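Local coordinates for protein guanylate kinase (PDB 6WCT) that probably transfers a phosphate group from ATP to GMP, giving ADP and GDP, as a guanylate kinase of the P-loop NTPase clan that helps recycle GMP, at residues F55-M60 and H94-G99. Sequence-based numbering, arbitrary orientation.
Sequences FTSRAM and HGDWKG. With 5GP (guanosine-5'-monophosphate), chain E.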
ATOM      1  N   PHE A  55       5.365  17.070  21.656  1.00 35.48           N
ATOM      2  CA  PHE A  55       5.712  18.251  22.432  1.00 40.87           C
ATOM      3  C   PHE A  55       5.825  19.448  21.491  1.00 40.50           C
ATOM      4  O   PHE A  55       6.180  19.299  20.323  1.00 38.27           O
ATOM      5  CB  PHE A  55       7.044  18.043  23.172  1.00 37.96           C
ATOM      6  CG  PHE A  55       6.923  17.184  24.396  1.00 40.88           C
ATOM      7  CD1 PHE A  55       6.840  15.803  24.288  1.00 37.98           C
ATOM      8  CD2 PHE A  55       6.872  17.755  25.651  1.00 39.98           C
ATOM      9  CE1 PHE A  55       6.697  15.019  25.398  1.00 39.14           C
ATOM     10  CE2 PHE A  55       6.738  16.973  26.776  1.00 40.12           C
ATOM     11  CZ  PHE A  55       6.636  15.602  26.644  1.00 41.05           C
ATOM     12  N   THR A  56       5.490  20.637  21.993  1.00 34.98           N
ATOM     13  CA  THR A  56       5.685  21.850  21.213  1.00 35.55           C
ATOM     14  C   THR A  56       5.869  23.009  22.167  1.00 40.30           C
ATOM     15  O   THR A  56       5.278  23.034  23.250  1.00 37.25           O
ATOM     16  CB  THR A  56       4.504  22.148  20.278  1.00 40.81           C
ATOM     17  OG1 THR A  56       4.822  23.258  19.443  1.00 48.49           O
ATOM     18  CG2 THR A  56       3.269  22.526  21.088  1.00 35.00           C
ATOM     19  N   SER A  57       6.699  23.971  21.765  1.00 40.91           N
ATOM     20  CA  SER A  57       6.834  25.203  22.521  1.00 43.14           C
ATOM     21  C   SER A  57       5.988  26.326  21.947  1.00 46.32           C
ATOM     22  O   SER A  57       6.029  27.440  22.472  1.00 48.34           O
ATOM     23  CB  SER A  57       8.304  25.635  22.602  1.00 44.08           C
ATOM     24  OG  SER A  57       8.809  25.986  21.318  1.00 62.89           O
ATOM     25  N   ARG A  58       5.247  26.073  20.870  1.00 45.95           N
ATOM     26  CA  ARG A  58       4.363  27.101  20.345  1.00 48.13           C
ATOM     27  C   ARG A  58       3.214  27.353  21.320  1.00 50.33           C
ATOM     28  O   ARG A  58       2.872  26.510  22.157  1.00 44.87           O
ATOM     29  CB  ARG A  58       3.835  26.724  18.958  1.00 39.60           C
ATOM     30  CG  ARG A  58       2.667  25.738  18.909  1.00 43.68           C
ATOM     31  CD  ARG A  58       1.792  26.126  17.720  1.00 45.41           C
ATOM     32  NE  ARG A  58       0.892  25.092  17.215  1.00 42.43           N
ATOM     33  CZ  ARG A  58      -0.269  24.782  17.780  1.00 39.58           C
ATOM     34  NH1 ARG A  58      -0.649  25.397  18.895  1.00 41.23           N
ATOM     35  NH2 ARG A  58      -1.047  23.858  17.238  1.00 33.79           N
ATOM     36  N   ALA A  59       2.657  28.555  21.239  1.00 50.20           N
ATOM     37  CA  ALA A  59       1.552  28.938  22.108  1.00 52.49           C
ATOM     38  C   ALA A  59       0.294  28.146  21.766  1.00 51.38           C
ATOM     39  O   ALA A  59       0.045  27.797  20.613  1.00 50.62           O
ATOM     40  CB  ALA A  59       1.280  30.443  22.001  1.00 49.97           C
ATOM     41  N   MET A  60      -0.509  27.877  22.789  1.00 52.10           N
ATOM     42  CA  MET A  60      -1.766  27.167  22.609  1.00 42.66           C
ATOM     43  C   MET A  60      -2.743  28.013  21.804  1.00 53.85           C
ATOM     44  O   MET A  60      -2.844  29.227  21.993  1.00 61.41           O
ATOM     45  CB  MET A  60      -2.380  26.856  23.977  1.00 39.95           C
ATOM     46  CG  MET A  60      -1.658  25.784  24.777  1.00 42.12           C
ATOM     47  SD  MET A  60      -2.465  25.498  26.364  1.00 48.24           S
ATOM     48  CE  MET A  60      -3.819  24.484  25.789  1.00 37.39           C
ATOM     49  N   HIS A  94       7.855  26.300  11.614  1.00 51.70           N
ATOM     50  CA  HIS A  94       7.140  27.567  11.512  1.00 52.66           C
ATOM     51  C   HIS A  94       7.422  28.473  12.712  1.00 55.64           C
ATOM     52  O   HIS A  94       6.533  29.144  13.239  1.00 59.94           O
ATOM     53  CB  HIS A  94       5.653  27.279  11.342  1.00 52.60           C
ATOM     54  CG  HIS A  94       5.385  26.316  10.227  1.00 58.58           C
ATOM     55  ND1 HIS A  94       6.210  26.221   9.124  1.00 54.96           N
ATOM     56  CD2 HIS A  94       4.441  25.357  10.079  1.00 54.72           C
ATOM     57  CE1 HIS A  94       5.755  25.277   8.319  1.00 59.21           C
ATOM     58  NE2 HIS A  94       4.684  24.736   8.876  1.00 57.93           N
ATOM     59  N   GLY A  95       8.692  28.517  13.119  1.00 61.71           N
ATOM     60  CA  GLY A  95       9.153  29.381  14.194  1.00 61.29           C
ATOM     61  C   GLY A  95       8.899  28.911  15.613  1.00 63.89           C
ATOM     62  O   GLY A  95       8.999  29.717  16.543  1.00 61.50           O
ATOM     63  N   ASP A  96       8.622  27.623  15.816  1.00 61.44           N
ATOM     64  CA  ASP A  96       8.530  27.057  17.156  1.00 54.56           C
ATOM     65  C   ASP A  96       9.041  25.626  17.110  1.00 46.64           C
ATOM     66  O   ASP A  96       9.135  25.017  16.045  1.00 54.06           O
ATOM     67  CB  ASP A  96       7.095  27.078  17.695  1.00 56.88           C
ATOM     68  CG  ASP A  96       6.624  28.472  18.079  1.00 67.70           C
ATOM     69  OD1 ASP A  96       7.081  29.010  19.121  1.00 58.75           O
ATOM     70  OD2 ASP A  96       5.789  29.027  17.324  1.00 72.05           O
ATOM     71  N   TRP A  97       9.363  25.097  18.283  1.00 43.46           N
ATOM     72  CA  TRP A  97       9.818  23.719  18.405  1.00 48.88           C
ATOM     73  C   TRP A  97       8.654  22.729  18.344  1.00 48.19           C
ATOM     74  O   TRP A  97       7.592  22.952  18.927  1.00 47.08           O
ATOM     75  CB  TRP A  97      10.552  23.528  19.725  1.00 55.78           C
ATOM     76  CG  TRP A  97      11.876  24.210  19.796  1.00 63.54           C
ATOM     77  CD1 TRP A  97      12.238  25.211  20.657  1.00 63.76           C
ATOM     78  CD2 TRP A  97      13.021  23.948  18.982  1.00 69.89           C
ATOM     79  NE1 TRP A  97      13.535  25.584  20.426  1.00 69.40           N
ATOM     80  CE2 TRP A  97      14.041  24.824  19.403  1.00 75.83           C
ATOM     81  CE3 TRP A  97      13.284  23.058  17.935  1.00 71.23           C
ATOM     82  CZ2 TRP A  97      15.304  24.840  18.812  1.00 86.28           C
ATOM     83  CZ3 TRP A  97      14.537  23.072  17.351  1.00 79.22           C
ATOM     84  CH2 TRP A  97      15.533  23.958  17.790  1.00 86.83           C
ATOM     85  N   LYS A  98       8.879  21.615  17.656  1.00 46.30           N
ATOM     86  CA  LYS A  98       7.990  20.465  17.661  1.00 43.59           C
ATOM     87  C   LYS A  98       8.843  19.215  17.825  1.00 44.14           C
ATOM     88  O   LYS A  98       9.985  19.166  17.364  1.00 50.66           O
ATOM     89  CB  LYS A  98       7.165  20.375  16.368  1.00 38.51           C
ATOM     90  CG  LYS A  98       6.165  21.506  16.174  1.00 42.51           C
ATOM     91  CD  LYS A  98       4.772  21.096  16.601  1.00 40.68           C
ATOM     92  CE  LYS A  98       3.860  22.306  16.701  1.00 43.57           C
ATOM     93  NZ  LYS A  98       3.344  22.727  15.377  1.00 44.83           N
ATOM     94  N   GLY A  99       8.299  18.215  18.509  1.00 39.41           N
ATOM     95  CA  GLY A  99       9.079  17.031  18.787  1.00 42.94           C
ATOM     96  C   GLY A  99       8.323  15.807  19.266  1.00 47.56           C
ATOM     97  O   GLY A  99       7.332  15.893  20.005  1.00 45.35           O
TER
HETATM   98  P   5GP E 301       0.435  22.918  14.048  1.00 45.26           P
HETATM   99  O1P 5GP E 301      -0.285  22.072  15.069  1.00 47.58           O
HETATM  100  O2P 5GP E 301      -0.469  23.756  13.146  1.00 42.03           O
HETATM  101  O3P 5GP E 301       1.520  23.799  14.616  1.00 37.46           O
HETATM  102  O5' 5GP E 301       1.240  21.938  13.114  1.00 45.44           O
HETATM  103  C5' 5GP E 301       2.308  22.415  12.322  1.00 35.42           C
HETATM  104  C4' 5GP E 301       3.053  21.265  11.717  1.00 37.04           C
HETATM  105  O4' 5GP E 301       3.898  20.664  12.732  1.00 34.54           O
HETATM  106  C3' 5GP E 301       2.151  20.132  11.192  1.00 39.14           C
HETATM  107  O3' 5GP E 301       2.633  19.664   9.938  1.00 41.08           O
HETATM  108  C2' 5GP E 301       2.360  19.024  12.214  1.00 34.27           C
HETATM  109  O2' 5GP E 301       2.173  17.717  11.718  1.00 35.85           O
HETATM  110  C1' 5GP E 301       3.800  19.273  12.618  1.00 33.24           C
HETATM  111  N9  5GP E 301       4.172  18.648  13.876  1.00 40.19           N
HETATM  112  C8  5GP E 301       3.321  18.287  14.887  1.00 42.51           C
HETATM  113  N7  5GP E 301       3.897  17.563  15.810  1.00 41.96           N
HETATM  114  C5  5GP E 301       5.212  17.454  15.388  1.00 40.98           C
HETATM  115  C6  5GP E 301       6.297  16.750  15.940  1.00 41.09           C
HETATM  116  O6  5GP E 301       6.280  16.065  16.960  1.00 42.84           O
HETATM  117  N1  5GP E 301       7.442  16.860  15.169  1.00 43.21           N
HETATM  118  C2  5GP E 301       7.534  17.565  13.994  1.00 48.14           C
HETATM  119  N2  5GP E 301       8.713  17.546  13.359  1.00 42.17           N
HETATM  120  N3  5GP E 301       6.515  18.235  13.466  1.00 40.25           N
HETATM  121  C4  5GP E 301       5.395  18.133  14.202  1.00 38.75           C
HETATM  122  O   HOH W   1       3.766  30.577  19.284  1.00 51.48           O
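S57 and W97 hold each other at the point where strand 55-56 ends: S57 N donates to W97 O (3.1 Å), and W97 N returns a bond to S57 OG. With chi1 of S57 at 66°, S57 OG sits between its own backbone N and carbonyl carbon and meets the indole edge, 3.6 Å from W97 CD1. W97 O takes a second donor, T56 OG1 (2.8 Å), which arrives nearly in line with the carbonyl. That hydroxyl also accepts from R58 N, closing an ST turn that leads the chain out of the strand. R58 CB rests 3.4 Å from D96 CG, a methylene against a carboxylate and not a salt bridge, R58 NE and D96 OD2 being 6.3 Å apart; a water joins D96 OD2 to A59 N. Strands 55-56 and 96-101 pair antiparallel in the mixed sheet of the GMP-binding region, F55 with G99 as the hydrogen-bonded pair. T56 and K98, the non-hydrogen-bonded pair, run side by side on the face that meets GMP. K98 CB lies 3.6 Å from C4 of the guanine; the bend at chi2 (-98°) sets CD between base and T56, and K98 CE passes 3.1 Å from T56 OG1. R58 NH2 donates to O1P of GMP (2.9 Å) and forms a salt bridge with E64. The like-charged K98 NZ, less surely placed, lies close to R58 NE beside the phosphate. On the other sheet face, W97 stacks on F78.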